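Local coordinates for protein lovastatin nonaketide synthase, polyketide synthase component (Aspergillus terreus, PDB 7CPX) that builds the dihydromonacolin L nonaketide, the lovastatin precursor, from malonyl-CoA as an iterative polyketide synthase homodimer working with the protein LovC, at residues L144-T149 with V938-T943; D135-S140 with T153-S158; L212-F217 with H945-P950; E91-D96 with R932-W937. The protein carries 2 engineered substitutions. One frame throughout, in Å; residues are numbered along the deposited sequence.

Contacts 1, 3 and 4 fasten one continuous linker, which returns from the acyltransferase domain on its way to the dehydratase, to the ketosynthase; contact 2 lies within the ketosynthase itself. Contacts 2 and 3 are buried and largely apolar. Contacts 1 and 4 are partly buried, and contact 4, reaching the surface, is the one of the four with a salt bridge between its segments. Contacts 1 and 3 share helix 941-947. Tyr136 of contact 2 ties the set together, its hydroxyl bonding Val938 N of contact 1 and Glu93 O of contact 4, while Asp135 holds the backbone of Leu212 and Gly213 in contact 3.

Contact 1: residues L144-T149 with V938-T943; sequences LESIPT and VESRAT
Ser146, at the third position of a type II beta turn running from Leu144 to Ile147, meets Ser940, the N-cap residue of helix 941-947. The alpha carbons of the two serines are 5.9 Å apart, and each CA-CB bond is directed at the opposite segment. Ser146 CB and Ser940 CB lie 3.9 Å from each other, while Ser146 OG and Ser940 OG are separated by 3.6 Å. The meeting of the hydroxyls is one of van der Waals contact, with no hydrogen bond between them. Phe973 of the second subunit packs on both serines, and the carboxylate of the adjacent Glu145 forms a salt bridge through OE2 with Lys958 of that subunit.

The 938-943 segment belongs to the linker that comes back from the acyltransferase domain, runs along the ketosynthase and leads on to the dehydratase. It touches here the long ketosynthase loop between strand 126-131 and helix 151-155. Apart from the serines, the contact is apolar: Pro148 and Val938 approach tip to tip, each methyl of the valine facing a different ring carbon. Val938 CG2 lies 4.0 Å from Pro148 CG, and Val938 CG1 is equally far, 4.0 Å, from Pro148 CD. Val938 also rests on Glu93 of helix 89-94, and Pro148 on Ser94 of the same helix. At the far end of the segment, Thr943 OG1 hydrogen-bonds Asp143 OD1 of the loop.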
# COMPACT_ATOMS: atom_id res chain seq x y z
N LEU A 144 -15.11 -3.63 1.36
CA LEU A 144 -16.39 -3.09 1.79
C LEU A 144 -16.83 -1.93 0.92
O LEU A 144 -18.03 -1.75 0.69
CB LEU A 144 -16.32 -2.67 3.26
CG LEU A 144 -16.25 -3.85 4.22
CD1 LEU A 144 -15.62 -3.43 5.52
CD2 LEU A 144 -17.64 -4.41 4.46
N GLU A 145 -15.88 -1.14 0.43
CA GLU A 145 -16.20 -0.15 -0.58
C GLU A 145 -16.51 -0.84 -1.90
O GLU A 145 -16.00 -1.93 -2.19
CB GLU A 145 -15.05 0.84 -0.75
CG GLU A 145 -14.80 1.73 0.45
CD GLU A 145 -14.14 0.99 1.60
OE1 GLU A 145 -13.94 -0.23 1.49
OE2 GLU A 145 -13.84 1.64 2.63
N SER A 146 -17.37 -0.21 -2.70
CA SER A 146 -17.91 -0.74 -3.94
C SER A 146 -18.99 -1.79 -3.70
O SER A 146 -19.55 -2.31 -4.66
CB SER A 146 -16.83 -1.36 -4.85
OG SER A 146 -15.77 -0.45 -5.07
N ILE A 147 -19.29 -2.12 -2.44
CA ILE A 147 -20.37 -3.04 -2.13
C ILE A 147 -21.67 -2.44 -2.64
O ILE A 147 -22.00 -1.29 -2.28
CB ILE A 147 -20.44 -3.34 -0.62
CG1 ILE A 147 -19.43 -4.44 -0.27
CG2 ILE A 147 -21.85 -3.72 -0.22
CD1 ILE A 147 -19.44 -4.84 1.19
N PRO A 148 -22.45 -3.14 -3.45
CA PRO A 148 -23.70 -2.57 -3.95
C PRO A 148 -24.75 -2.47 -2.85
O PRO A 148 -24.66 -3.11 -1.80
CB PRO A 148 -24.13 -3.54 -5.05
CG PRO A 148 -23.53 -4.84 -4.64
CD PRO A 148 -22.23 -4.51 -3.97
N THR A 149 -25.77 -1.65 -3.12
CA THR A 149 -26.81 -1.42 -2.12
C THR A 149 -27.53 -2.71 -1.76
O THR A 149 -27.79 -2.97 -0.58
CB THR A 149 -27.80 -0.38 -2.63
OG1 THR A 149 -28.31 -0.79 -3.91
CG2 THR A 149 -27.14 0.98 -2.76
N VAL A 938 -20.02 -8.47 -9.40
CA VAL A 938 -19.46 -7.41 -8.57
C VAL A 938 -17.98 -7.70 -8.36
O VAL A 938 -17.62 -8.80 -7.91
CB VAL A 938 -20.19 -7.29 -7.23
CG1 VAL A 938 -19.51 -6.26 -6.35
CG2 VAL A 938 -21.64 -6.92 -7.44
N GLU A 939 -17.13 -6.73 -8.68
CA GLU A 939 -15.70 -6.88 -8.48
C GLU A 939 -15.09 -5.50 -8.30
O GLU A 939 -14.87 -4.79 -9.29
CB GLU A 939 -15.04 -7.61 -9.64
CG GLU A 939 -14.90 -9.10 -9.43
CD GLU A 939 -14.15 -9.77 -10.56
OE1 GLU A 939 -13.72 -9.06 -11.50
OE2 GLU A 939 -14.00 -11.01 -10.53
N SER A 940 -14.81 -5.12 -7.06
CA SER A 940 -13.94 -3.98 -6.83
C SER A 940 -12.60 -4.24 -7.50
O SER A 940 -12.07 -5.35 -7.44
CB SER A 940 -13.76 -3.73 -5.34
OG SER A 940 -12.87 -2.65 -5.10
N ARG A 941 -12.06 -3.21 -8.16
CA ARG A 941 -10.81 -3.41 -8.89
C ARG A 941 -9.73 -3.98 -7.97
O ARG A 941 -8.87 -4.74 -8.42
CB ARG A 941 -10.35 -2.10 -9.51
CG ARG A 941 -10.09 -0.98 -8.52
CD ARG A 941 -8.80 -0.25 -8.83
NE ARG A 941 -7.65 -1.15 -8.87
CZ ARG A 941 -6.99 -1.55 -7.79
NH1 ARG A 941 -7.34 -1.17 -6.58
NH2 ARG A 941 -5.94 -2.36 -7.95
N ALA A 942 -9.79 -3.65 -6.68
CA ALA A 942 -8.94 -4.32 -5.71
C ALA A 942 -9.28 -5.80 -5.63
O ALA A 942 -8.39 -6.66 -5.61
CB ALA A 942 -9.08 -3.66 -4.34
N THR A 943 -10.58 -6.13 -5.60
CA THR A 943 -10.98 -7.53 -5.58
C THR A 943 -10.56 -8.24 -6.86
O THR A 943 -10.14 -9.40 -6.82
CB THR A 943 -12.49 -7.64 -5.38
OG1 THR A 943 -12.85 -7.11 -4.10
CG2 THR A 943 -12.93 -9.09 -5.47

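Contact 2: residues D135-S140 with T153-S158; sequences DYETVS and TGVAVS
Glu137 and Val155 bring the two backbones to within 4.9 Å, CA to CA, where a turn from Asp135 to Thr138 with type II backbone angles faces the C-terminal end of helix 151-155. Asp135 O closes the turn by accepting from Thr138 N and Val139 N, which approach from opposite faces of its plane. Glu137 has the positive phi, 82°, of the third position.

Val155 fills the angle between the Glu137 and Tyr136 side chains, one methyl to each. Its CG2, wedged between backbone N and carbonyl carbon, lies 3.3 Å from Glu137 CB and 3.5 Å from Glu137 CG, and the glutamate chain crosses the valine obliquely. With CG anti to the backbone N (chi1 -174°) and the chain extended beyond it, the carboxylate is carried on past the helix end. There Glu137 OE1 is 3.2 Å from Val155 O, a pair of acceptors that make no bond, and 3.6 Å from Val157 CG2. The other methyl, Val155 CG1, sits at the edge of the Tyr136 ring near its plane, 3.6 Å from CD2. Ser140 CB covers part of one face of that ring, 3.4 Å above the plane and toward the rim.

Tyr136 meets Trp937 edge to face, and its hydroxyl accepts from Val938 N of the linker and donates to Glu93 O of helix 89-94. On the second subunit, His134 packs on Glu137 and Asp178 on Val157. The contact joins the loop that follows strand 126-131 to the end of helix 151-155, just ahead of helix 159-168 in the chain.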
# COMPACT_ATOMS: atom_id res chain seq x y z
N ASP A 135 -18.70 -18.14 -1.74
CA ASP A 135 -17.61 -17.26 -2.13
C ASP A 135 -18.10 -15.84 -2.32
O ASP A 135 -17.48 -14.89 -1.84
CB ASP A 135 -16.95 -17.79 -3.40
CG ASP A 135 -16.29 -19.13 -3.20
OD1 ASP A 135 -16.35 -19.67 -2.08
OD2 ASP A 135 -15.70 -19.66 -4.17
N TYR A 136 -19.22 -15.67 -3.01
CA TYR A 136 -19.95 -14.41 -2.93
C TYR A 136 -20.44 -14.23 -1.50
O TYR A 136 -20.76 -15.20 -0.80
CB TYR A 136 -21.11 -14.40 -3.91
CG TYR A 136 -21.04 -13.29 -4.94
CD1 TYR A 136 -20.11 -13.34 -5.97
CD2 TYR A 136 -21.91 -12.21 -4.90
CE1 TYR A 136 -20.05 -12.34 -6.92
CE2 TYR A 136 -21.85 -11.21 -5.84
CZ TYR A 136 -20.92 -11.28 -6.85
OH TYR A 136 -20.86 -10.28 -7.79
N GLU A 137 -20.52 -12.98 -1.07
CA GLU A 137 -20.55 -12.39 0.26
C GLU A 137 -19.13 -12.26 0.81
O GLU A 137 -18.95 -11.68 1.88
CB GLU A 137 -21.41 -13.18 1.26
CG GLU A 137 -21.58 -12.52 2.62
CD GLU A 137 -22.58 -13.25 3.50
OE1 GLU A 137 -23.10 -14.30 3.07
OE2 GLU A 137 -22.86 -12.77 4.62
N THR A 138 -18.13 -12.78 0.11
CA THR A 138 -16.73 -12.51 0.40
C THR A 138 -16.04 -11.83 -0.77
O THR A 138 -15.42 -10.77 -0.59
CB THR A 138 -16.00 -13.81 0.76
OG1 THR A 138 -16.68 -14.47 1.83
CG2 THR A 138 -14.57 -13.51 1.18
N VAL A 139 -16.14 -12.40 -1.97
CA VAL A 139 -15.59 -11.76 -3.16
C VAL A 139 -16.24 -10.40 -3.37
O VAL A 139 -15.56 -9.38 -3.54
CB VAL A 139 -15.77 -12.67 -4.38
CG1 VAL A 139 -15.51 -11.89 -5.66
CG2 VAL A 139 -14.85 -13.86 -4.29
N SER A 140 -17.57 -10.37 -3.35
CA SER A 140 -18.29 -9.12 -3.54
C SER A 140 -18.21 -8.21 -2.33
O SER A 140 -18.61 -7.04 -2.42
CB SER A 140 -19.75 -9.40 -3.87
OG SER A 140 -20.49 -8.20 -4.01
N THR A 153 -29.09 -8.62 0.81
CA THR A 153 -29.97 -9.70 0.39
C THR A 153 -29.40 -10.48 -0.79
O THR A 153 -29.67 -11.67 -0.93
CB THR A 153 -31.34 -9.15 0.03
OG1 THR A 153 -31.21 -8.14 -0.98
CG2 THR A 153 -32.02 -8.56 1.25
N GLY A 154 -28.61 -9.82 -1.64
CA GLY A 154 -28.08 -10.49 -2.81
C GLY A 154 -27.15 -11.64 -2.47
O GLY A 154 -27.17 -12.68 -3.12
N VAL A 155 -26.33 -11.46 -1.43
CA VAL A 155 -25.31 -12.44 -1.07
C VAL A 155 -25.65 -13.19 0.20
O VAL A 155 -24.96 -14.18 0.52
CB VAL A 155 -23.92 -11.78 -0.93
CG1 VAL A 155 -23.65 -10.85 -2.09
CG2 VAL A 155 -23.82 -11.03 0.40
N ALA A 156 -26.66 -12.76 0.95
CA ALA A 156 -27.01 -13.45 2.19
C ALA A 156 -27.30 -14.92 1.90
O ALA A 156 -28.03 -15.24 0.96
CB ALA A 156 -28.22 -12.79 2.85
N VAL A 157 -26.73 -15.80 2.71
CA VAL A 157 -26.87 -17.23 2.47
C VAL A 157 -28.34 -17.62 2.44
O VAL A 157 -28.79 -18.36 1.56
CB VAL A 157 -26.09 -18.02 3.54
CG1 VAL A 157 -26.07 -19.49 3.19
CG2 VAL A 157 -24.67 -17.49 3.68
N SER A 158 -29.12 -17.11 3.40
CA SER A 158 -30.52 -17.49 3.51
C SER A 158 -31.29 -17.17 2.24
O SER A 158 -32.10 -17.98 1.77
CB SER A 158 -31.16 -16.77 4.70
OG SER A 158 -30.96 -15.37 4.61

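Contact 3: residues L212-F217 with H945-P950; sequences LGPMTF and HHLRGP
The imidazole of His946 and the pyrrolidine of Pro214 reach toward each other tip to tip, His946 NE2 lying 3.9 Å from Pro214 CG. With CG anti to the backbone N, chi1 162°, the histidine ring is carried toward Pro214, though the CA-CB bond itself is not directed there; the ring also meets Phe54, with planes close to perpendicular. In helix 214-222, the Phe217 ring has Gly213 O in plane at its edge.

Leu947 provides the rest of the interface, its branches divided between proline and backbone. Its CD2 methyl lies 3.4 Å from Pro214 CD, the two side chains crossing at about a right angle, and 4.0 Å from Gly213 CA. The other methyl, CD1, is 3.8 Å from Leu212 O. No hydrogen bond joins the segments: an aliphatic tip rests on a backbone bend that is also held by Asp135 OD2, which accepts from Leu212 N and Gly213 N.

This buried contact sets the C-terminal turn of the linker helix 941-947 against the bend joining strand 203-209 of the ketosynthase sheet to helix 214-222. Leu144 of the second subunit packs on both Pro214 and His946, placing the junction beside the dimer interface.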
# COMPACT_ATOMS: atom_id res chain seq x y z
N LEU A 212 -15.98 -19.05 -6.88
CA LEU A 212 -15.85 -17.65 -7.23
C LEU A 212 -14.67 -16.97 -6.55
O LEU A 212 -14.27 -15.89 -6.99
CB LEU A 212 -17.13 -16.89 -6.85
CG LEU A 212 -18.45 -17.59 -7.20
CD1 LEU A 212 -19.61 -16.96 -6.46
CD2 LEU A 212 -18.68 -17.55 -8.70
N GLY A 213 -14.11 -17.58 -5.51
CA GLY A 213 -12.98 -17.02 -4.82
C GLY A 213 -12.08 -18.08 -4.23
O GLY A 213 -12.47 -19.25 -4.09
N PRO A 214 -10.86 -17.70 -3.88
CA PRO A 214 -9.92 -18.68 -3.31
C PRO A 214 -10.19 -19.00 -1.86
O PRO A 214 -9.56 -19.93 -1.32
CB PRO A 214 -8.56 -17.98 -3.48
CG PRO A 214 -8.90 -16.53 -3.38
CD PRO A 214 -10.25 -16.36 -4.01
N MET A 215 -11.09 -18.27 -1.20
CA MET A 215 -11.35 -18.47 0.22
C MET A 215 -11.54 -19.95 0.55
O MET A 215 -10.83 -20.51 1.39
CB MET A 215 -12.60 -17.69 0.65
CG MET A 215 -12.74 -16.24 0.19
SD MET A 215 -11.51 -15.12 0.91
CE MET A 215 -11.93 -15.22 2.65
N THR A 216 -12.50 -20.59 -0.12
CA THR A 216 -12.78 -21.99 0.15
C THR A 216 -11.57 -22.86 -0.16
O THR A 216 -11.24 -23.78 0.61
CB THR A 216 -13.99 -22.46 -0.66
OG1 THR A 216 -14.36 -23.82 -0.36
CG2 THR A 216 -13.95 -22.11 -2.16
N PHE A 217 -10.89 -22.60 -1.27
CA PHE A 217 -9.73 -23.41 -1.64
C PHE A 217 -8.64 -23.31 -0.58
O PHE A 217 -8.10 -24.32 -0.14
CB PHE A 217 -9.20 -22.98 -3.00
CG PHE A 217 -10.04 -23.44 -4.15
CD1 PHE A 217 -11.11 -22.69 -4.58
CD2 PHE A 217 -9.75 -24.63 -4.80
CE1 PHE A 217 -11.89 -23.12 -5.63
CE2 PHE A 217 -10.52 -25.06 -5.86
CZ PHE A 217 -11.59 -24.30 -6.28
N HIS A 945 -7.96 -7.46 -8.78
CA HIS A 945 -6.52 -7.66 -8.66
C HIS A 945 -6.19 -8.74 -7.64
O HIS A 945 -5.11 -9.34 -7.70
CB HIS A 945 -5.84 -6.35 -8.27
CG HIS A 945 -4.35 -6.37 -8.44
ND1 HIS A 945 -3.51 -7.07 -7.61
CD2 HIS A 945 -3.55 -5.76 -9.35
CE1 HIS A 945 -2.26 -6.90 -7.99
NE2 HIS A 945 -2.26 -6.11 -9.05
N HIS A 946 -7.10 -9.00 -6.71
CA HIS A 946 -6.90 -10.06 -5.72
C HIS A 946 -7.15 -11.43 -6.32
O HIS A 946 -6.28 -12.31 -6.25
CB HIS A 946 -7.83 -9.81 -4.52
CG HIS A 946 -8.03 -11.02 -3.66
ND1 HIS A 946 -7.00 -11.67 -3.04
CD2 HIS A 946 -9.16 -11.68 -3.31
CE1 HIS A 946 -7.48 -12.69 -2.34
NE2 HIS A 946 -8.79 -12.71 -2.49
N LEU A 947 -8.33 -11.64 -6.91
CA LEU A 947 -8.64 -12.92 -7.54
C LEU A 947 -7.67 -13.21 -8.67
O LEU A 947 -7.14 -14.33 -8.79
CB LEU A 947 -10.07 -12.91 -8.05
CG LEU A 947 -11.15 -12.60 -7.01
CD1 LEU A 947 -12.51 -12.57 -7.67
CD2 LEU A 947 -11.12 -13.62 -5.89
N ARG A 948 -7.42 -12.22 -9.52
CA ARG A 948 -6.52 -12.14 -10.66
C ARG A 948 -5.17 -11.62 -10.17
O ARG A 948 -4.90 -11.58 -8.97
CB ARG A 948 -7.12 -11.25 -11.75
CG ARG A 948 -8.63 -11.35 -11.92
CD ARG A 948 -9.07 -12.70 -12.44
NE ARG A 948 -10.34 -13.11 -11.86
CZ ARG A 948 -11.50 -12.51 -12.09
NH1 ARG A 948 -11.58 -11.45 -12.88
NH2 ARG A 948 -12.60 -12.96 -11.49
N GLY A 949 -4.32 -11.21 -11.10
CA GLY A 949 -3.07 -10.57 -10.75
C GLY A 949 -1.86 -11.44 -11.01
O GLY A 949 -1.96 -12.53 -11.58
N PRO A 950 -0.70 -10.96 -10.59
CA PRO A 950 0.54 -11.70 -10.85
C PRO A 950 0.68 -12.91 -9.93
O PRO A 950 -0.06 -13.08 -8.96
CB PRO A 950 1.63 -10.66 -10.56
CG PRO A 950 1.02 -9.79 -9.51
CD PRO A 950 -0.46 -9.73 -9.82

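Contact 4: residues E91-D96 with R932-W937; sequences EAESMD and RSRRYW
Glu93 and Arg934 supply the ionic part of the contact. Arg934 NH2 donates to Glu93 OE2 over 3.0 Å at an N-H...O angle of 152°, a salt bridge between side chains that cross at about a right angle. The nitrogen stands above the carboxylate plane, 37° out of it, and the two flat groups are turned 60° against each other. Arg934 spans the distance with its chain extended from CG to NE.

The aromatic part is a CH-pi contact. Ala92 CB lies over one face of the Tyr936 ring, 4.0 Å from its centroid and 3.6 Å from CD1. Arg934 CG covers the opposite face near the rim, so the phenol ring is sandwiched between helix 89-94 and the aliphatic stem of the arginine that grips Glu93.

Van der Waals packing completes the interface. Glu93 CG lies 3.9 Å from Tyr936 CB and 3.7 Å from Trp937 N, while the alpha carbons of Glu93 and Tyr936 are 4.2 Å apart. The CA-CB bond of Trp937 is directed away from 91-96, and its side chain packs on Pro97 and Arg100 of helix 97-113.

Tyr936 and Trp937 belong to the aromatic-rich motif of the post-acyltransferase linker of polyketide synthases, which lies, as here, along the ketosynthase surface.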
# COMPACT_ATOMS: atom_id res chain seq x y z
N GLU A 91 -29.30 -5.05 -8.31
CA GLU A 91 -29.58 -6.18 -7.43
C GLU A 91 -29.01 -7.47 -8.01
O GLU A 91 -28.45 -8.29 -7.28
CB GLU A 91 -31.08 -6.30 -7.21
CG GLU A 91 -31.47 -7.37 -6.21
CD GLU A 91 -32.97 -7.41 -5.95
OE1 GLU A 91 -33.69 -6.58 -6.55
OE2 GLU A 91 -33.42 -8.27 -5.16
N ALA A 92 -29.16 -7.66 -9.32
CA ALA A 92 -28.64 -8.88 -9.94
C ALA A 92 -27.13 -8.97 -9.79
O ALA A 92 -26.59 -10.05 -9.51
CB ALA A 92 -29.04 -8.93 -11.42
N GLU A 93 -26.42 -7.85 -9.99
CA GLU A 93 -24.99 -7.84 -9.74
C GLU A 93 -24.70 -8.15 -8.28
O GLU A 93 -23.77 -8.91 -7.97
CB GLU A 93 -24.40 -6.49 -10.12
CG GLU A 93 -24.44 -6.19 -11.61
CD GLU A 93 -23.99 -4.79 -11.94
OE1 GLU A 93 -23.65 -4.03 -11.01
OE2 GLU A 93 -23.98 -4.43 -13.14
N SER A 94 -25.49 -7.58 -7.37
CA SER A 94 -25.32 -7.85 -5.95
C SER A 94 -25.57 -9.32 -5.61
O SER A 94 -25.04 -9.81 -4.60
CB SER A 94 -26.27 -6.98 -5.14
OG SER A 94 -26.19 -5.62 -5.54
N MET A 95 -26.35 -10.02 -6.42
CA MET A 95 -26.73 -11.38 -6.10
C MET A 95 -25.54 -12.32 -6.11
O MET A 95 -24.58 -12.15 -6.88
CB MET A 95 -27.78 -11.90 -7.08
CG MET A 95 -29.19 -11.43 -6.79
SD MET A 95 -30.40 -12.29 -7.82
CE MET A 95 -30.17 -13.97 -7.26
N ASP A 96 -25.60 -13.33 -5.26
CA ASP A 96 -24.63 -14.41 -5.30
C ASP A 96 -24.87 -15.25 -6.54
O ASP A 96 -26.01 -15.67 -6.79
CB ASP A 96 -24.74 -15.26 -4.04
CG ASP A 96 -23.75 -16.41 -4.00
OD1 ASP A 96 -23.02 -16.62 -5.00
OD2 ASP A 96 -23.69 -17.11 -2.97
N ARG A 932 -28.62 -14.15 -20.76
CA ARG A 932 -27.17 -14.19 -20.61
C ARG A 932 -26.46 -13.05 -21.34
O ARG A 932 -25.23 -13.07 -21.45
CB ARG A 932 -26.61 -15.53 -21.10
CG ARG A 932 -26.99 -16.72 -20.22
CD ARG A 932 -26.13 -17.93 -20.54
NE ARG A 932 -26.46 -19.07 -19.69
CZ ARG A 932 -27.33 -20.02 -20.01
NH1 ARG A 932 -28.00 -20.00 -21.15
NH2 ARG A 932 -27.54 -21.02 -19.15
N SER A 933 -27.20 -12.06 -21.83
CA SER A 933 -26.57 -10.98 -22.60
C SER A 933 -25.66 -10.14 -21.72
O SER A 933 -24.54 -9.79 -22.13
CB SER A 933 -27.64 -10.11 -23.25
OG SER A 933 -28.47 -10.87 -24.11
N ARG A 934 -26.10 -9.82 -20.51
CA ARG A 934 -25.36 -8.95 -19.60
C ARG A 934 -24.79 -9.77 -18.45
O ARG A 934 -25.49 -10.59 -17.85
CB ARG A 934 -26.25 -7.83 -19.06
CG ARG A 934 -25.57 -6.96 -18.02
CD ARG A 934 -26.37 -5.71 -17.73
NE ARG A 934 -25.80 -4.93 -16.64
CZ ARG A 934 -26.24 -3.74 -16.25
NH1 ARG A 934 -27.27 -3.15 -16.84
NH2 ARG A 934 -25.64 -3.13 -15.23
N ARG A 935 -23.52 -9.54 -18.15
CA ARG A 935 -22.83 -10.24 -17.07
C ARG A 935 -23.02 -9.45 -15.78
O ARG A 935 -22.41 -8.39 -15.60
CB ARG A 935 -21.35 -10.42 -17.39
CG ARG A 935 -20.63 -11.35 -16.43
CD ARG A 935 -19.16 -11.49 -16.78
NE ARG A 935 -18.52 -12.56 -16.02
CZ ARG A 935 -18.01 -12.41 -14.80
NH1 ARG A 935 -18.04 -11.24 -14.18
NH2 ARG A 935 -17.46 -13.45 -14.20
N TYR A 936 -23.87 -9.96 -14.89
CA TYR A 936 -24.14 -9.31 -13.61
C TYR A 936 -23.16 -9.86 -12.59
O TYR A 936 -23.30 -10.99 -12.12
CB TYR A 936 -25.58 -9.54 -13.19
CG TYR A 936 -26.60 -9.02 -14.18
CD1 TYR A 936 -27.03 -7.70 -14.13
CD2 TYR A 936 -27.12 -9.84 -15.17
CE1 TYR A 936 -27.95 -7.22 -15.04
CE2 TYR A 936 -28.04 -9.37 -16.08
CZ TYR A 936 -28.45 -8.06 -16.01
OH TYR A 936 -29.38 -7.58 -16.91
N TRP A 937 -22.15 -9.06 -12.24
CA TRP A 937 -21.13 -9.47 -11.29
C TRP A 937 -20.61 -8.24 -10.57
O TRP A 937 -20.73 -7.11 -11.06
CB TRP A 937 -19.98 -10.21 -11.99
CG TRP A 937 -19.73 -11.58 -11.46
CD1 TRP A 937 -20.51 -12.68 -11.64
CD2 TRP A 937 -18.62 -12.00 -10.67
NE1 TRP A 937 -19.96 -13.76 -11.00
CE2 TRP A 937 -18.79 -13.37 -10.40
CE3 TRP A 937 -17.49 -11.36 -10.16
CZ2 TRP A 937 -17.88 -14.11 -9.65
CZ3 TRP A 937 -16.59 -12.08 -9.42
CH2 TRP A 937 -16.79 -13.44 -9.16